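Local coordinates for cycloserine biosynthesis protein DcsG (Streptomyces lavendulae, PDB 6JIL) that catalyses the ATP- and magnesium-dependent ring closure of O-ureido-D-serine that yields the antibiotic D-cycloserine, at residues 3-9 with 32-38; 92-98 with 267-271; 145-149 with 161-165; 197-201 with 277-282. Residue numbers count along the deposited sequence, not the author numbering.

Contact 1: residues 3-9 with 32-38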
# COMPACT_ATOMS: atom_id res chain seq x y z
N ILE A 3 25.36 8.56 -2.07
CA ILE A 3 24.45 8.35 -3.19
C ILE A 3 23.26 7.53 -2.69
O ILE A 3 23.42 6.55 -1.96
CB ILE A 3 25.20 7.65 -4.36
CG1 ILE A 3 24.92 8.38 -5.67
CG2 ILE A 3 24.78 6.22 -4.48
CD1 ILE A 3 25.85 7.94 -6.80
N LEU A 4 22.06 7.95 -3.09
CA LEU A 4 20.81 7.32 -2.68
C LEU A 4 20.21 6.51 -3.83
O LEU A 4 20.03 7.03 -4.93
CB LEU A 4 19.80 8.39 -2.27
CG LEU A 4 18.72 8.11 -1.21
CD1 LEU A 4 17.55 9.04 -1.46
CD2 LEU A 4 18.27 6.67 -1.27
N ALA A 5 19.90 5.24 -3.56
CA ALA A 5 19.30 4.39 -4.58
C ALA A 5 17.78 4.47 -4.47
O ALA A 5 17.23 4.35 -3.37
CB ALA A 5 19.76 2.95 -4.39
N LEU A 6 17.11 4.72 -5.58
CA LEU A 6 15.65 4.79 -5.60
C LEU A 6 15.23 3.56 -6.42
O LEU A 6 15.39 3.52 -7.64
CB LEU A 6 15.17 6.08 -6.27
CG LEU A 6 15.62 7.40 -5.60
CD1 LEU A 6 15.06 8.59 -6.37
CD2 LEU A 6 15.15 7.46 -4.15
N VAL A 7 14.72 2.54 -5.74
CA VAL A 7 14.36 1.29 -6.38
C VAL A 7 13.05 1.25 -7.16
O VAL A 7 12.00 1.66 -6.68
CB VAL A 7 14.34 0.13 -5.36
CG1 VAL A 7 14.16 -1.21 -6.08
CG2 VAL A 7 15.64 0.12 -4.57
N THR A 8 13.14 0.70 -8.37
CA THR A 8 11.99 0.56 -9.26
C THR A 8 12.25 -0.71 -10.07
O THR A 8 13.03 -1.56 -9.68
CB THR A 8 11.91 1.79 -10.22
OG1 THR A 8 10.72 1.71 -11.02
CG2 THR A 8 13.13 1.82 -11.16
N ASP A 9 11.54 -0.83 -11.19
CA ASP A 9 11.75 -1.94 -12.12
C ASP A 9 11.19 -1.48 -13.47
O ASP A 9 10.26 -0.67 -13.52
CB ASP A 9 11.16 -3.28 -11.61
CG ASP A 9 9.64 -3.31 -11.50
OD1 ASP A 9 9.16 -3.93 -10.53
OD2 ASP A 9 8.92 -2.77 -12.38
N THR A 32 22.37 12.94 -4.08
CA THR A 32 22.57 12.33 -5.38
C THR A 32 21.81 11.02 -5.38
O THR A 32 22.11 10.11 -4.61
CB THR A 32 24.06 12.01 -5.61
OG1 THR A 32 24.86 13.10 -5.16
CG2 THR A 32 24.32 11.77 -7.09
N ALA A 33 20.80 10.93 -6.24
CA ALA A 33 20.00 9.72 -6.32
C ALA A 33 20.17 9.01 -7.65
O ALA A 33 20.37 9.64 -8.68
CB ALA A 33 18.53 10.06 -6.10
N GLU A 34 20.11 7.68 -7.61
CA GLU A 34 20.20 6.87 -8.82
C GLU A 34 18.98 5.96 -8.83
O GLU A 34 18.62 5.37 -7.81
CB GLU A 34 21.48 6.02 -8.84
CG GLU A 34 22.76 6.81 -9.06
CD GLU A 34 24.00 5.93 -9.12
OE1 GLU A 34 25.12 6.48 -9.11
OE2 GLU A 34 23.86 4.69 -9.19
N VAL A 35 18.33 5.87 -9.98
CA VAL A 35 17.16 5.02 -10.14
C VAL A 35 17.69 3.62 -10.45
O VAL A 35 18.45 3.44 -11.40
CB VAL A 35 16.26 5.51 -11.30
CG1 VAL A 35 14.98 4.71 -11.35
CG2 VAL A 35 15.96 6.99 -11.12
N CYS A 36 17.30 2.63 -9.64
CA CYS A 36 17.78 1.26 -9.82
C CYS A 36 16.67 0.22 -9.94
O CYS A 36 15.70 0.25 -9.19
CB CYS A 36 18.68 0.87 -8.65
SG CYS A 36 20.05 1.97 -8.36
N ASP A 37 16.84 -0.71 -10.88
CA ASP A 37 15.88 -1.78 -11.06
C ASP A 37 16.32 -2.89 -10.11
O ASP A 37 17.48 -3.28 -10.11
CB ASP A 37 15.92 -2.27 -12.51
CG ASP A 37 14.88 -3.33 -12.80
OD1 ASP A 37 14.50 -3.49 -13.97
OD2 ASP A 37 14.44 -4.02 -11.85
N TRP A 38 15.40 -3.39 -9.28
CA TRP A 38 15.78 -4.42 -8.33
C TRP A 38 16.19 -5.74 -8.99
O TRP A 38 16.83 -6.58 -8.35
CB TRP A 38 14.67 -4.67 -7.29
CG TRP A 38 13.37 -5.16 -7.84
CD1 TRP A 38 12.42 -4.43 -8.49
CD2 TRP A 38 12.85 -6.50 -7.75
NE1 TRP A 38 11.34 -5.22 -8.81
CE2 TRP A 38 11.58 -6.50 -8.37
CE3 TRP A 38 13.34 -7.69 -7.20
CZ2 TRP A 38 10.78 -7.65 -8.46
CZ3 TRP A 38 12.54 -8.85 -7.29
CH2 TRP A 38 11.28 -8.81 -7.91

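Contact 2: residues 92-98 with 267-271. With MG (magnesium ion), chain I; MG (magnesium ion), chain H; ADP (adenosine-5'-diphosphate), chain G.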
# COMPACT_ATOMS: atom_id res chain seq x y z
N LYS A 92 -1.17 -7.16 3.61
CA LYS A 92 -2.36 -6.53 4.16
C LYS A 92 -2.85 -7.07 5.49
O LYS A 92 -3.84 -6.59 6.04
CB LYS A 92 -3.49 -6.55 3.13
CG LYS A 92 -3.31 -5.52 2.02
CD LYS A 92 -4.43 -5.62 0.98
CE LYS A 92 -4.37 -4.48 -0.02
NZ LYS A 92 -3.06 -4.43 -0.72
N ARG A 93 -2.16 -8.07 6.02
CA ARG A 93 -2.53 -8.62 7.32
C ARG A 93 -2.25 -7.56 8.39
O ARG A 93 -2.64 -7.72 9.54
CB ARG A 93 -1.73 -9.90 7.60
CG ARG A 93 -2.28 -11.10 6.85
CD ARG A 93 -1.20 -12.12 6.58
NE ARG A 93 -0.61 -12.64 7.81
CZ ARG A 93 0.53 -13.31 7.84
NH1 ARG A 93 1.20 -13.52 6.72
NH2 ARG A 93 1.02 -13.75 9.00
N TYR A 94 -1.60 -6.47 8.00
CA TYR A 94 -1.32 -5.39 8.95
C TYR A 94 -2.64 -4.74 9.38
O TYR A 94 -2.69 -4.03 10.39
CB TYR A 94 -0.36 -4.35 8.34
CG TYR A 94 -0.85 -3.72 7.04
CD1 TYR A 94 -2.00 -2.92 7.02
CD2 TYR A 94 -0.20 -3.97 5.84
CE1 TYR A 94 -2.49 -2.41 5.83
CE2 TYR A 94 -0.69 -3.46 4.63
CZ TYR A 94 -1.84 -2.68 4.64
OH TYR A 94 -2.37 -2.23 3.45
N LEU A 95 -3.72 -4.98 8.64
CA LEU A 95 -5.02 -4.40 9.00
C LEU A 95 -5.52 -4.90 10.35
O LEU A 95 -6.30 -4.23 11.01
CB LEU A 95 -6.07 -4.70 7.92
CG LEU A 95 -5.94 -3.99 6.57
CD1 LEU A 95 -6.97 -4.56 5.63
CD2 LEU A 95 -6.13 -2.48 6.73
N ALA A 96 -5.09 -6.10 10.75
CA ALA A 96 -5.51 -6.65 12.04
C ALA A 96 -4.73 -5.99 13.16
O ALA A 96 -5.24 -5.81 14.27
CB ALA A 96 -5.32 -8.16 12.06
N ASP A 97 -3.48 -5.64 12.88
CA ASP A 97 -2.64 -4.98 13.88
C ASP A 97 -3.20 -3.58 14.08
O ASP A 97 -3.23 -3.06 15.20
CB ASP A 97 -1.19 -4.91 13.40
CG ASP A 97 -0.53 -6.28 13.34
OD1 ASP A 97 0.02 -6.64 12.27
OD2 ASP A 97 -0.54 -6.99 14.36
N LEU A 98 -3.66 -2.96 12.99
CA LEU A 98 -4.24 -1.62 13.08
C LEU A 98 -5.51 -1.68 13.91
O LEU A 98 -5.75 -0.80 14.74
CB LEU A 98 -4.57 -1.07 11.70
CG LEU A 98 -3.37 -0.71 10.82
CD1 LEU A 98 -3.85 -0.09 9.50
CD2 LEU A 98 -2.48 0.27 11.57
N VAL A 267 -9.75 2.75 7.39
CA VAL A 267 -8.64 2.37 6.54
C VAL A 267 -9.01 1.26 5.56
O VAL A 267 -9.62 0.26 5.95
CB VAL A 267 -7.44 1.92 7.38
CG1 VAL A 267 -6.29 1.50 6.48
CG2 VAL A 267 -7.01 3.04 8.32
N LEU A 268 -8.66 1.47 4.29
CA LEU A 268 -8.91 0.50 3.23
C LEU A 268 -7.60 -0.27 3.17
O LEU A 268 -7.57 -1.49 3.29
CB LEU A 268 -9.11 1.22 1.90
CG LEU A 268 -9.63 0.51 0.64
CD1 LEU A 268 -9.19 1.31 -0.58
CD2 LEU A 268 -9.12 -0.90 0.55
N GLU A 269 -6.52 0.46 2.95
CA GLU A 269 -5.18 -0.10 2.89
C GLU A 269 -4.20 1.01 3.22
O GLU A 269 -4.55 2.19 3.20
CB GLU A 269 -4.88 -0.69 1.51
CG GLU A 269 -4.56 0.32 0.43
CD GLU A 269 -3.64 -0.26 -0.63
OE1 GLU A 269 -2.60 -0.83 -0.25
OE2 GLU A 269 -3.94 -0.13 -1.84
N MSE A 270 -2.97 0.62 3.54
CA MSE A 270 -1.93 1.57 3.90
C MSE A 270 -0.61 1.11 3.30
O MSE A 270 -0.28 -0.07 3.35
CB MSE A 270 -1.83 1.62 5.43
CG MSE A 270 -0.57 2.23 5.98
SE MSE A 270 -0.55 2.16 7.93
CE MSE A 270 -0.51 4.05 8.28
N GLU A 271 0.13 2.05 2.70
CA GLU A 271 1.42 1.73 2.08
C GLU A 271 2.58 2.49 2.70
O GLU A 271 2.67 3.72 2.60
CB GLU A 271 1.35 1.98 0.57
CG GLU A 271 0.58 0.90 -0.17
CD GLU A 271 0.30 1.26 -1.61
OE1 GLU A 271 1.22 1.71 -2.31
OE2 GLU A 271 -0.85 1.07 -2.05
MG MG I . -1.89 -0.85 -2.46
MG MG H . -5.32 0.91 -3.27
PB ADP G . -4.50 -2.67 -3.84
O1B ADP G . -4.88 -1.17 -4.30
O2B ADP G . -3.24 -2.64 -2.98
O3B ADP G . -4.24 -3.52 -5.10
PA ADP G . -6.91 -2.36 -2.54
O1A ADP G . -7.30 -2.65 -1.16
O2A ADP G . -6.48 -0.83 -2.60
O3A ADP G . -5.69 -3.36 -2.96
O5' ADP G . -8.16 -2.67 -3.49
C5' ADP G . -7.96 -2.05 -4.77
C4' ADP G . -9.24 -1.29 -5.15
O4' ADP G . -10.39 -2.17 -5.05
C3' ADP G . -9.49 -0.12 -4.20
O3' ADP G . -8.87 1.07 -4.66
C2' ADP G . -11.02 -0.03 -4.16
O2' ADP G . -11.52 0.83 -5.19
C1' ADP G . -11.47 -1.49 -4.34
N9 ADP G . -11.76 -2.14 -3.03
C8 ADP G . -10.99 -3.08 -2.39
N7 ADP G . -11.56 -3.47 -1.29
C5 ADP G . -12.73 -2.82 -1.14
C6 ADP G . -13.86 -2.97 -0.29
N6 ADP G . -13.81 -3.83 0.80
N1 ADP G . -14.98 -2.29 -0.57
C2 ADP G . -15.07 -1.48 -1.63
N3 ADP G . -14.04 -1.31 -2.46
C4 ADP G . -12.87 -1.94 -2.26
O HOH W 1 -1.17 -2.58 1.16
O HOH W 2 -6.37 1.05 -5.46
O HOH W 3 -5.97 2.75 -2.01
O HOH W 4 -0.41 -2.58 -2.15

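Contact 3: residues 145-149 with 161-165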
# COMPACT_ATOMS: atom_id res chain seq x y z
N LYS A 145 -4.15 -5.75 -8.31
CA LYS A 145 -3.85 -7.13 -8.69
C LYS A 145 -4.73 -8.20 -8.01
O LYS A 145 -4.86 -8.24 -6.79
CB LYS A 145 -2.39 -7.47 -8.41
CG LYS A 145 -2.00 -8.82 -8.99
CD LYS A 145 -0.57 -9.20 -8.70
CE LYS A 145 -0.20 -10.44 -9.48
NZ LYS A 145 -0.51 -10.24 -10.93
N ASP A 146 -5.31 -9.07 -8.83
CA ASP A 146 -6.17 -10.16 -8.38
C ASP A 146 -7.24 -9.74 -7.38
O ASP A 146 -7.61 -10.52 -6.50
CB ASP A 146 -5.34 -11.31 -7.81
CG ASP A 146 -4.42 -11.94 -8.85
OD1 ASP A 146 -4.91 -12.29 -9.94
OD2 ASP A 146 -3.21 -12.08 -8.59
N VAL A 147 -7.73 -8.52 -7.52
CA VAL A 147 -8.77 -8.02 -6.64
C VAL A 147 -10.08 -8.11 -7.40
O VAL A 147 -10.15 -7.71 -8.56
CB VAL A 147 -8.53 -6.55 -6.26
CG1 VAL A 147 -9.68 -6.04 -5.43
CG2 VAL A 147 -7.22 -6.41 -5.51
N GLN A 148 -11.12 -8.65 -6.75
CA GLN A 148 -12.41 -8.79 -7.40
C GLN A 148 -13.62 -8.57 -6.49
O GLN A 148 -13.56 -8.79 -5.27
CB GLN A 148 -12.53 -10.17 -8.07
CG GLN A 148 -11.47 -10.44 -9.14
CD GLN A 148 -11.76 -11.69 -9.97
OE1 GLN A 148 -10.89 -12.18 -10.69
NE2 GLN A 148 -12.98 -12.19 -9.88
N ARG A 149 -14.72 -8.17 -7.11
CA ARG A 149 -15.98 -7.88 -6.45
C ARG A 149 -16.99 -8.99 -6.75
O ARG A 149 -17.09 -9.46 -7.89
CB ARG A 149 -16.50 -6.54 -6.97
CG ARG A 149 -17.83 -6.08 -6.44
CD ARG A 149 -18.19 -4.75 -7.08
NE ARG A 149 -19.42 -4.18 -6.55
CZ ARG A 149 -19.78 -2.91 -6.71
NH1 ARG A 149 -19.00 -2.09 -7.39
NH2 ARG A 149 -20.91 -2.47 -6.18
N HIS A 161 -11.55 -18.24 -6.84
CA HIS A 161 -10.61 -17.13 -6.94
C HIS A 161 -9.69 -17.25 -5.73
O HIS A 161 -8.47 -17.13 -5.84
CB HIS A 161 -11.36 -15.80 -6.92
CG HIS A 161 -10.47 -14.59 -6.98
ND1 HIS A 161 -10.96 -13.31 -6.88
CD2 HIS A 161 -9.13 -14.48 -7.13
CE1 HIS A 161 -9.95 -12.45 -6.96
NE2 HIS A 161 -8.83 -13.13 -7.11
N VAL A 162 -10.29 -17.53 -4.58
CA VAL A 162 -9.55 -17.67 -3.33
C VAL A 162 -8.55 -18.82 -3.43
O VAL A 162 -7.38 -18.67 -3.09
CB VAL A 162 -10.51 -17.92 -2.13
CG1 VAL A 162 -9.71 -18.32 -0.89
CG2 VAL A 162 -11.30 -16.65 -1.84
N ALA A 163 -9.02 -19.96 -3.92
CA ALA A 163 -8.17 -21.14 -4.05
C ALA A 163 -6.95 -20.84 -4.91
O ALA A 163 -5.84 -21.23 -4.56
CB ALA A 163 -8.96 -22.30 -4.64
N ARG A 164 -7.17 -20.15 -6.02
CA ARG A 164 -6.10 -19.80 -6.95
C ARG A 164 -4.99 -19.02 -6.24
O ARG A 164 -3.81 -19.20 -6.54
CB ARG A 164 -6.68 -18.97 -8.11
CG ARG A 164 -5.64 -18.44 -9.10
CD ARG A 164 -6.29 -17.84 -10.36
NE ARG A 164 -7.02 -16.58 -10.12
CZ ARG A 164 -6.43 -15.39 -9.99
NH1 ARG A 164 -5.11 -15.28 -10.09
NH2 ARG A 164 -7.17 -14.31 -9.77
N LEU A 165 -5.38 -18.17 -5.30
CA LEU A 165 -4.42 -17.36 -4.55
C LEU A 165 -3.68 -18.16 -3.49
O LEU A 165 -2.49 -17.96 -3.27
CB LEU A 165 -5.14 -16.17 -3.89
CG LEU A 165 -5.68 -15.14 -4.88
CD1 LEU A 165 -6.29 -13.96 -4.13
CD2 LEU A 165 -4.55 -14.67 -5.77

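Contact 4: residues 197-201 with 277-282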
# COMPACT_ATOMS: atom_id res chain seq x y z
N SER A 197 0.69 15.88 4.51
CA SER A 197 1.16 16.73 3.42
C SER A 197 0.04 17.05 2.44
O SER A 197 -0.24 18.21 2.16
CB SER A 197 2.30 16.06 2.66
OG SER A 197 2.70 16.85 1.55
N HIS A 198 -0.61 16.01 1.93
CA HIS A 198 -1.67 16.21 0.95
C HIS A 198 -2.42 14.92 0.70
O HIS A 198 -2.03 13.85 1.19
CB HIS A 198 -1.07 16.67 -0.36
CG HIS A 198 -0.08 15.69 -0.93
ND1 HIS A 198 1.23 15.63 -0.52
CD2 HIS A 198 -0.24 14.69 -1.83
CE1 HIS A 198 1.84 14.65 -1.15
NE2 HIS A 198 0.97 14.06 -1.95
N ALA A 199 -3.49 15.02 -0.08
CA ALA A 199 -4.30 13.86 -0.40
C ALA A 199 -4.93 13.99 -1.78
O ALA A 199 -4.87 15.04 -2.42
CB ALA A 199 -5.39 13.68 0.65
N ILE A 200 -5.53 12.89 -2.24
CA ILE A 200 -6.20 12.88 -3.52
C ILE A 200 -7.44 12.03 -3.39
O ILE A 200 -7.63 11.31 -2.40
CB ILE A 200 -5.34 12.25 -4.64
CG1 ILE A 200 -5.31 10.72 -4.47
CG2 ILE A 200 -3.94 12.82 -4.62
CD1 ILE A 200 -4.67 9.97 -5.62
N HIS A 201 -8.31 12.13 -4.38
CA HIS A 201 -9.49 11.31 -4.42
C HIS A 201 -9.17 10.31 -5.53
O HIS A 201 -8.56 10.67 -6.54
CB HIS A 201 -10.72 12.14 -4.77
CG HIS A 201 -11.88 11.32 -5.22
ND1 HIS A 201 -12.16 11.08 -6.55
CD2 HIS A 201 -12.79 10.60 -4.51
CE1 HIS A 201 -13.19 10.26 -6.64
NE2 HIS A 201 -13.59 9.95 -5.42
N LEU A 277 2.91 8.14 -3.94
CA LEU A 277 2.65 9.25 -3.03
C LEU A 277 1.82 10.40 -3.58
O LEU A 277 1.37 11.25 -2.82
CB LEU A 277 3.98 9.76 -2.49
CG LEU A 277 4.76 8.73 -1.67
CD1 LEU A 277 6.22 9.11 -1.56
CD2 LEU A 277 4.13 8.61 -0.28
N ASN A 278 1.62 10.44 -4.90
CA ASN A 278 0.85 11.50 -5.55
C ASN A 278 1.52 12.86 -5.39
O ASN A 278 0.85 13.88 -5.20
CB ASN A 278 -0.58 11.57 -4.98
CG ASN A 278 -1.36 10.29 -5.22
OD1 ASN A 278 -1.43 9.80 -6.34
ND2 ASN A 278 -1.94 9.74 -4.17
N LEU A 279 2.84 12.87 -5.47
CA LEU A 279 3.62 14.11 -5.33
C LEU A 279 3.19 15.21 -6.29
O LEU A 279 3.17 16.38 -5.92
CB LEU A 279 5.11 13.82 -5.53
CG LEU A 279 5.75 12.80 -4.59
CD1 LEU A 279 7.24 12.67 -4.91
CD2 LEU A 279 5.55 13.24 -3.14
N THR A 280 2.84 14.84 -7.51
CA THR A 280 2.45 15.81 -8.52
C THR A 280 1.07 16.44 -8.31
O THR A 280 0.64 17.29 -9.10
CB THR A 280 2.53 15.20 -9.94
OG1 THR A 280 1.58 14.13 -10.07
CG2 THR A 280 3.93 14.63 -10.19
N PHE A 281 0.38 16.03 -7.25
CA PHE A 281 -0.93 16.59 -6.94
C PHE A 281 -0.85 17.60 -5.80
O PHE A 281 -1.87 18.14 -5.37
CB PHE A 281 -1.93 15.50 -6.54
CG PHE A 281 -2.47 14.72 -7.69
CD1 PHE A 281 -1.76 13.66 -8.23
CD2 PHE A 281 -3.72 15.02 -8.22
CE1 PHE A 281 -2.27 12.91 -9.27
CE2 PHE A 281 -4.25 14.28 -9.27
CZ PHE A 281 -3.52 13.22 -9.79
N SER A 282 0.36 17.84 -5.30
CA SER A 282 0.57 18.79 -4.20
C SER A 282 1.63 19.77 -4.67
O SER A 282 2.43 19.43 -5.53
CB SER A 282 1.10 18.05 -2.97
OG SER A 282 2.40 17.54 -3.22

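Contact 1: residues 3-9 with 32-38
Two parallel strands lie side by side here, and the donors and acceptors of their backbones are used in strict alternation. Leu4 N gives its proton to Thr32 O (2.6 Å) while Leu4 O receives that of Glu34 N (2.8 Å). Leu6 repeats the pattern, N to Glu34 O at 2.8 Å and O from Cys36 N at 2.9 Å, as does Thr8, N to Cys36 O at 2.7 Å and O from Trp38 N at 3.0 Å. The intervening Ala5 and Val7 turn their backbone groups the other way, to strand 50-55, so strand 4-8 is paired along both edges. With helix 19-28 between them in sequence, these strands form a beta-alpha-beta unit of a parallel, Rossmann-like sheet. Apolar side chains suit its faces: Leu6 and Ala33 meet (CD1 to CB, 3.8 Å) beneath that helix, while on the other face Ala5 CB touches Cys36 SG at 4.1 Å. Polar residues collect at the C-terminal ends. Trp38 NE1 donates to Asp9 OD1 at 3.1 Å, an acceptor shared with Thr58, and Asp9 OD2 is taken by Ser12. Thr8 OG1 bonds to Ser55. Asp37, which extends past Asp9 CB (OD2 at 3.4 Å), accepts from two backbone amides, that of Ala10 at OD1 and that of Glu39 at OD2.

Contact 2: residues 92-98 with 267-271
The first turn of helix 94-100 crosses the strand ending at Glu271 at a steep angle (104° between the short axes, 9.7 Å apart), and long side chains fill the gap. Tyr94 is the main projection: its ring reaches across to place CE1 4.1 Å from Met270 CB, and its OH meets Met270 N, a hydrogen bond of 2.9 Å that is almost perfectly straight. A phenol suits this place, being flat enough to slide in and polar at the tip. Val267 CG1 sits in the hollow between two helix leucines, 4.0 Å from Leu95 CD2 and 4.2 Å from Leu98 CD1; Leu98 CD1 also lies 4.3 Å from the SE atom of Met270, a selenomethionine. Toward ADP the packing becomes polar. A water fills the notch between Tyr94 OH (2.6 Å), Lys92 NZ (3.2 Å) and Glu269 OE1 (2.7 Å), and the slim Lys92 chain, bent at its last torsion, donates a hydrogen bond from NZ to ADP O2B at 2.9 Å. Glu269 chelates the chain I magnesium through OE1 and OE2 (2.3 Å each), and its OE2 bridges to the chain H magnesium (2.2 Å); Glu271 OE2 binds the chain I ion at 2.2 Å. Such acidic metal ligands characterise the ATP-grasp active site. Behind the contact, Val267 and Met270 lean on strand 252-259, helix 227-244 covers Met270, and Leu95 and Lys92 border strand 172-176.

Contact 3: residues 145-149 with 161-165
Charge pairing comes first. Arg164 grips one carboxylate oxygen with both terminal nitrogens, NH1 and NH2 each 3.0 Å from Asp146 OD1, in a salt bridge lying near the guanidinium plane. The long arginine suits the exposed side of helix 155-167, from which it can span the gap to the loop. Asp146 itself has left-handed backbone angles, and its CA-to-CB bond points toward the helix. Van der Waals contact lies alongside: Asp146 CB rests 4.0 Å from Leu165 CD2, and Gln148 CG packs 3.3 Å from His161 CE1, with Gln148 OE1 over one face of the imidazole. The polar end of His161 is held through ND1 by Tyr150. Val147, in the loop just before strand 148-151 of the small ATP-grasp sheet, points away from the helix and touches ADP. Asp146 and Gln148 thus meet the helix with a salt bridge and polar packing at the partly exposed side, while their neighbours Lys145 and Val147 touch the nucleotide.

Contact 4: residues 197-201 with 277-282
This is a buried contact between a sheet strand and a compact turn: strand 195-202 of the five-stranded antiparallel ATP-grasp sheet meets the loop that leads from strand 265-271 to helix 285-296. A classic beta bulge, Ser197 and His198 opposite Thr190, lets two consecutive side chains point toward the loop. His198 is thereby brought in reach, and its NE2 donates to Leu277 O at 3.0 Å, an acceptor shared with Thr190 OG1. The other ring nitrogen, ND1, is paired with Ser197 OG at 2.8 Å, so the imidazole is fixed at both polar corners. Ser282 covers one face of the ring in a CH-pi contact, CB 3.5 Å from the centroid; a small side chain is what permits so close an approach. The turn holds its 3-10 shape through Phe281 N to Asn278 O (3.0 Å) and Ser282 N to Leu279 O (3.2 Å); Ser282 OG reinforces it by donating to Leu279 O (3.0 Å). Two positions further along the strand, Ile200 supplies the apolar part, CG2 against Phe281 CB at 3.9 Å; its CD1 also closely approaches Asn278 ND2 (3.1 Å), a van der Waals contact. Asn278, which tolerates the left-handed backbone angles found here, offers OD1 to Arg220, inferred to be an active-site residue. Aliphatic contact and directed polar bonds together fix the loop on the sheet, and the asparagine probably helps orient that arginine.

Contacts 2 and 4 are buried and both reach the five-stranded antiparallel sheet, at strands 265-271 and 195-202, with centres about 20 Å apart; their segments alternate along the chain. Contacts 1 and 3 are only partly buried and lie farther from the middle of the molecule, in the parallel and the four-stranded sheets. Contact 3 is nested in the loop closed by contact 2, and the two approach ADP from different parts of the ATP-grasp region. Chemistry follows position: regular backbone pairing in contact 1, metal coordination and a lysine-phosphate hydrogen bond beside apolar packing in contact 2, a surface salt bridge in contact 3, and a histidine bonded to a loop carbonyl in contact 4.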